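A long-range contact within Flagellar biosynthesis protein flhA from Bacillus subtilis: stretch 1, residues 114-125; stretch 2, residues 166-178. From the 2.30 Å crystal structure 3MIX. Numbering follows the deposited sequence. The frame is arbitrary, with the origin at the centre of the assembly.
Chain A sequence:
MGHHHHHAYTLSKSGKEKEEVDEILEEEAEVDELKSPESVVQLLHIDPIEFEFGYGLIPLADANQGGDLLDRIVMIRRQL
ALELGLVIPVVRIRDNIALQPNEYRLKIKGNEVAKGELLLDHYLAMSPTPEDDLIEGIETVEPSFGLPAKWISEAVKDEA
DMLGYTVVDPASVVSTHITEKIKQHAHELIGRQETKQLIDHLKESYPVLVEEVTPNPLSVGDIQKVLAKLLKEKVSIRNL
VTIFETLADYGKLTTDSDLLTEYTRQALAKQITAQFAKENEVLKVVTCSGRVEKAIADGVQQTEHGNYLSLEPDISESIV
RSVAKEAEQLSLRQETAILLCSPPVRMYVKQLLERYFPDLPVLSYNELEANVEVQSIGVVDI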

# COMPACT_ATOMS: atom_id res chain seq x y z
N ALA A 114 -7.22 11.84 -3.67
CA ALA A 114 -7.32 12.07 -5.10
C ALA A 114 -8.49 12.97 -5.42
O ALA A 114 -9.51 12.94 -4.76
N LYS A 115 -8.31 13.78 -6.46
CA LYS A 115 -9.43 14.48 -7.07
C LYS A 115 -9.22 14.53 -8.57
O LYS A 115 -8.10 14.37 -9.06
N GLY A 116 -10.32 14.72 -9.29
CA GLY A 116 -10.28 14.73 -10.74
C GLY A 116 -11.55 15.28 -11.35
O GLY A 116 -12.43 15.76 -10.64
N GLU A 117 -11.61 15.21 -12.67
CA GLU A 117 -12.73 15.74 -13.44
C GLU A 117 -13.04 14.80 -14.61
O GLU A 117 -12.14 14.26 -15.25
N LEU A 118 -14.33 14.60 -14.86
CA LEU A 118 -14.75 13.75 -15.96
C LEU A 118 -15.74 14.45 -16.89
O LEU A 118 -16.59 15.22 -16.45
N LEU A 119 -15.60 14.18 -18.18
CA LEU A 119 -16.55 14.63 -19.19
C LEU A 119 -17.20 13.37 -19.76
O LEU A 119 -16.64 12.72 -20.64
N LEU A 120 -18.38 13.04 -19.23
CA LEU A 120 -19.03 11.75 -19.45
C LEU A 120 -19.30 11.45 -20.93
O LEU A 120 -19.24 10.29 -21.35
N ASP A 121 -19.59 12.50 -21.69
CA ASP A 121 -19.89 12.36 -23.11
C ASP A 121 -18.61 12.30 -23.96
O ASP A 121 -18.68 12.31 -25.19
N HIS A 122 -17.46 12.23 -23.30
CA HIS A 122 -16.16 12.29 -23.99
C HIS A 122 -15.28 11.05 -23.82
O HIS A 122 -15.72 10.03 -23.28
N TYR A 123 -14.05 11.15 -24.31
CA TYR A 123 -13.03 10.11 -24.22
C TYR A 123 -11.65 10.75 -24.06
O TYR A 123 -11.41 11.87 -24.52
N LEU A 124 -10.74 10.01 -23.42
CA LEU A 124 -9.40 10.50 -23.10
C LEU A 124 -8.33 9.78 -23.95
O LEU A 124 -8.23 8.55 -23.92
N ALA A 125 -7.54 10.56 -24.69
CA ALA A 125 -6.57 10.02 -25.65
C ALA A 125 -5.16 9.85 -25.07
O ALA A 125 -4.40 10.81 -24.94
N THR A 166 -3.84 5.86 -27.25
CA THR A 166 -4.88 4.93 -26.81
C THR A 166 -6.08 5.70 -26.21
O THR A 166 -5.92 6.80 -25.68
N VAL A 167 -7.28 5.11 -26.33
CA VAL A 167 -8.54 5.81 -26.02
C VAL A 167 -9.32 5.18 -24.86
O VAL A 167 -9.64 3.98 -24.90
N VAL A 168 -9.63 6.00 -23.85
CA VAL A 168 -10.27 5.53 -22.60
C VAL A 168 -11.55 6.31 -22.28
O VAL A 168 -11.55 7.54 -22.26
N ASP A 169 -12.63 5.59 -22.01
CA ASP A 169 -13.88 6.21 -21.58
C ASP A 169 -13.80 6.65 -20.09
O ASP A 169 -12.98 6.13 -19.34
N PRO A 170 -14.65 7.61 -19.68
CA PRO A 170 -14.48 8.29 -18.39
C PRO A 170 -14.60 7.37 -17.17
O PRO A 170 -13.85 7.51 -16.20
N ALA A 171 -15.54 6.43 -17.24
CA ALA A 171 -15.77 5.50 -16.16
C ALA A 171 -14.52 4.64 -15.92
O ALA A 171 -14.21 4.28 -14.79
N SER A 172 -13.80 4.34 -17.01
CA SER A 172 -12.53 3.63 -16.95
C SER A 172 -11.43 4.50 -16.36
O SER A 172 -10.60 4.00 -15.60
N VAL A 173 -11.40 5.78 -16.73
CA VAL A 173 -10.44 6.71 -16.15
C VAL A 173 -10.57 6.74 -14.62
O VAL A 173 -9.57 6.61 -13.91
N VAL A 174 -11.80 6.90 -14.12
CA VAL A 174 -12.04 6.99 -12.69
C VAL A 174 -11.79 5.64 -12.00
O VAL A 174 -11.29 5.61 -10.88
N SER A 175 -12.07 4.56 -12.72
CA SER A 175 -11.82 3.20 -12.25
C SER A 175 -10.35 2.94 -11.96
O SER A 175 -10.03 2.44 -10.89
N THR A 176 -9.48 3.25 -12.92
CA THR A 176 -8.06 3.01 -12.74
C THR A 176 -7.46 4.06 -11.76
O THR A 176 -6.58 3.73 -10.97
N HIS A 177 -7.97 5.28 -11.78
CA HIS A 177 -7.61 6.26 -10.75
C HIS A 177 -7.93 5.81 -9.30
O HIS A 177 -7.11 5.95 -8.38
N ILE A 178 -9.12 5.24 -9.10
CA ILE A 178 -9.51 4.72 -7.80
C ILE A 178 -8.64 3.53 -7.41
O ILE A 178 -8.12 3.50 -6.29

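A short antiparallel backbone pairing and an apolar patch on the first turns of a helix join these two stretches, burying 667 Å² in all. Leu124 and Val168 form a single bridge: Leu124 N donates to Val168 O at 2.8 Å, and Val168 N donates to Leu124 O at 2.9 Å. No side-chain hydrogen bond crosses the contact, so the side chains add packing alone. Leu118 (m, t) points toward the helix and spans three of its residues: CD2 lies 3.9 Å from Pro170 CB and 4.1 Å from Val173 CB, while CD1 reaches Val174 CB at 3.7 Å. Pro170, following the N-cap Asp169, also fits against the Leu119–His122 beta turn, its CG 3.4 Å from Leu119 O and its CD 3.5 Å from His122 O. Val173 (t) points inward as well, and its CG2 meets Leu124 CD2 at 3.9 Å, linking helix packing to the bridge; Leu124 is t, p. Beside the bridge, Tyr123 (m) sets its CB 3.7 Å from Val167 CG1 (Val167 is t) and its ring CD1 3.9 Å from Asp169 CB. Farther along the helix, His177 (t) turns toward the strand: NE2 approaches Ala114 CB at 3.6 Å, and Lys115 O lies at the ring edge, 3.7 Å from CE1 of His177. Its ND1 is hydrogen-bonded elsewhere in the structure.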

# COMPACT_ATOMS: atom_id res chain seq x y z
CB ALA A 114 -7.46 10.75 -5.84
CB LYS A 115 -9.66 15.87 -6.46
CG LYS A 115 -8.51 16.87 -6.58
CD LYS A 115 -8.87 18.16 -5.84
CE LYS A 115 -7.65 19.04 -5.61
NZ LYS A 115 -7.83 19.93 -4.44
CB GLU A 117 -12.42 17.16 -13.95
CG GLU A 117 -11.20 17.29 -14.90
CD GLU A 117 -9.87 16.89 -14.26
OE1 GLU A 117 -9.69 17.10 -13.04
OE2 GLU A 117 -8.99 16.37 -14.99
CB LEU A 118 -15.35 12.45 -15.44
CG LEU A 118 -14.45 11.45 -14.70
CD1 LEU A 118 -15.31 10.35 -14.10
CD2 LEU A 118 -13.36 10.85 -15.59
CB LEU A 119 -15.83 15.43 -20.27
CG LEU A 119 -15.19 16.76 -19.85
CD1 LEU A 119 -14.19 17.24 -20.90
CD2 LEU A 119 -16.24 17.84 -19.59
CB LEU A 120 -20.35 11.65 -18.67
CG LEU A 120 -20.50 12.37 -17.33
CD1 LEU A 120 -21.11 13.77 -17.55
CD2 LEU A 120 -21.37 11.55 -16.40
CB ASP A 121 -20.79 13.52 -23.57
CG ASP A 121 -21.81 13.94 -22.51
OD1 ASP A 121 -21.40 14.34 -21.40
OD2 ASP A 121 -23.03 13.88 -22.80
CB HIS A 122 -15.40 13.56 -23.60
CG HIS A 122 -16.01 14.82 -24.13
ND1 HIS A 122 -15.63 15.38 -25.32
CD2 HIS A 122 -16.99 15.61 -23.63
CE1 HIS A 122 -16.34 16.48 -25.54
NE2 HIS A 122 -17.17 16.64 -24.52
CB TYR A 123 -13.04 9.20 -25.45
CG TYR A 123 -14.34 8.48 -25.74
CD1 TYR A 123 -14.60 7.22 -25.20
CD2 TYR A 123 -15.30 9.04 -26.60
CE1 TYR A 123 -15.79 6.54 -25.48
CE2 TYR A 123 -16.50 8.37 -26.89
CZ TYR A 123 -16.73 7.12 -26.32
OH TYR A 123 -17.90 6.46 -26.60
CB LEU A 124 -9.13 10.32 -21.60
CG LEU A 124 -7.96 11.06 -20.95
CD1 LEU A 124 -8.14 12.59 -21.01
CD2 LEU A 124 -7.78 10.58 -19.51
CB ALA A 125 -6.53 10.87 -26.91
CB THR A 166 -4.31 3.84 -25.86
OG1 THR A 166 -4.93 2.57 -26.14
CG2 THR A 166 -4.49 4.21 -24.37
CB VAL A 167 -9.46 5.91 -27.26
CG1 VAL A 167 -10.55 6.95 -27.03
CG2 VAL A 167 -8.66 6.24 -28.53
CB VAL A 168 -9.31 5.65 -21.37
CG1 VAL A 168 -9.78 4.77 -20.25
CG2 VAL A 168 -7.87 5.30 -21.73
CB ASP A 169 -15.07 5.28 -21.83
CG ASP A 169 -14.86 3.90 -21.28
OD1 ASP A 169 -14.13 3.11 -21.93
OD2 ASP A 169 -15.42 3.60 -20.21
CB PRO A 170 -15.61 9.32 -18.38
CG PRO A 170 -15.97 9.49 -19.84
CD PRO A 170 -15.83 8.12 -20.39
CB ALA A 171 -16.97 4.64 -16.47
CB SER A 172 -12.11 3.13 -18.34
OG SER A 172 -12.64 1.85 -18.59
CB VAL A 173 -10.57 8.14 -16.73
CG1 VAL A 173 -9.49 9.05 -16.17
CG2 VAL A 173 -10.49 8.10 -18.25
CB VAL A 174 -13.45 7.62 -12.34
CG1 VAL A 174 -14.61 6.81 -12.97
CG2 VAL A 174 -13.64 7.73 -10.84
CB SER A 175 -12.29 2.17 -13.27
OG SER A 175 -13.66 1.89 -13.09
CB THR A 176 -7.28 2.85 -14.09
OG1 THR A 176 -6.64 4.07 -14.46
CG2 THR A 176 -8.20 2.36 -15.23
CB HIS A 177 -8.21 7.62 -11.05
CG HIS A 177 -7.53 8.74 -10.34
ND1 HIS A 177 -8.10 9.98 -10.19
CD2 HIS A 177 -6.34 8.79 -9.70
CE1 HIS A 177 -7.27 10.76 -9.51
NE2 HIS A 177 -6.20 10.06 -9.19
CB ILE A 178 -11.00 4.33 -7.76
CG1 ILE A 178 -11.88 5.59 -7.79
CG2 ILE A 178 -11.32 3.50 -6.50
CD1 ILE A 178 -13.31 5.30 -8.17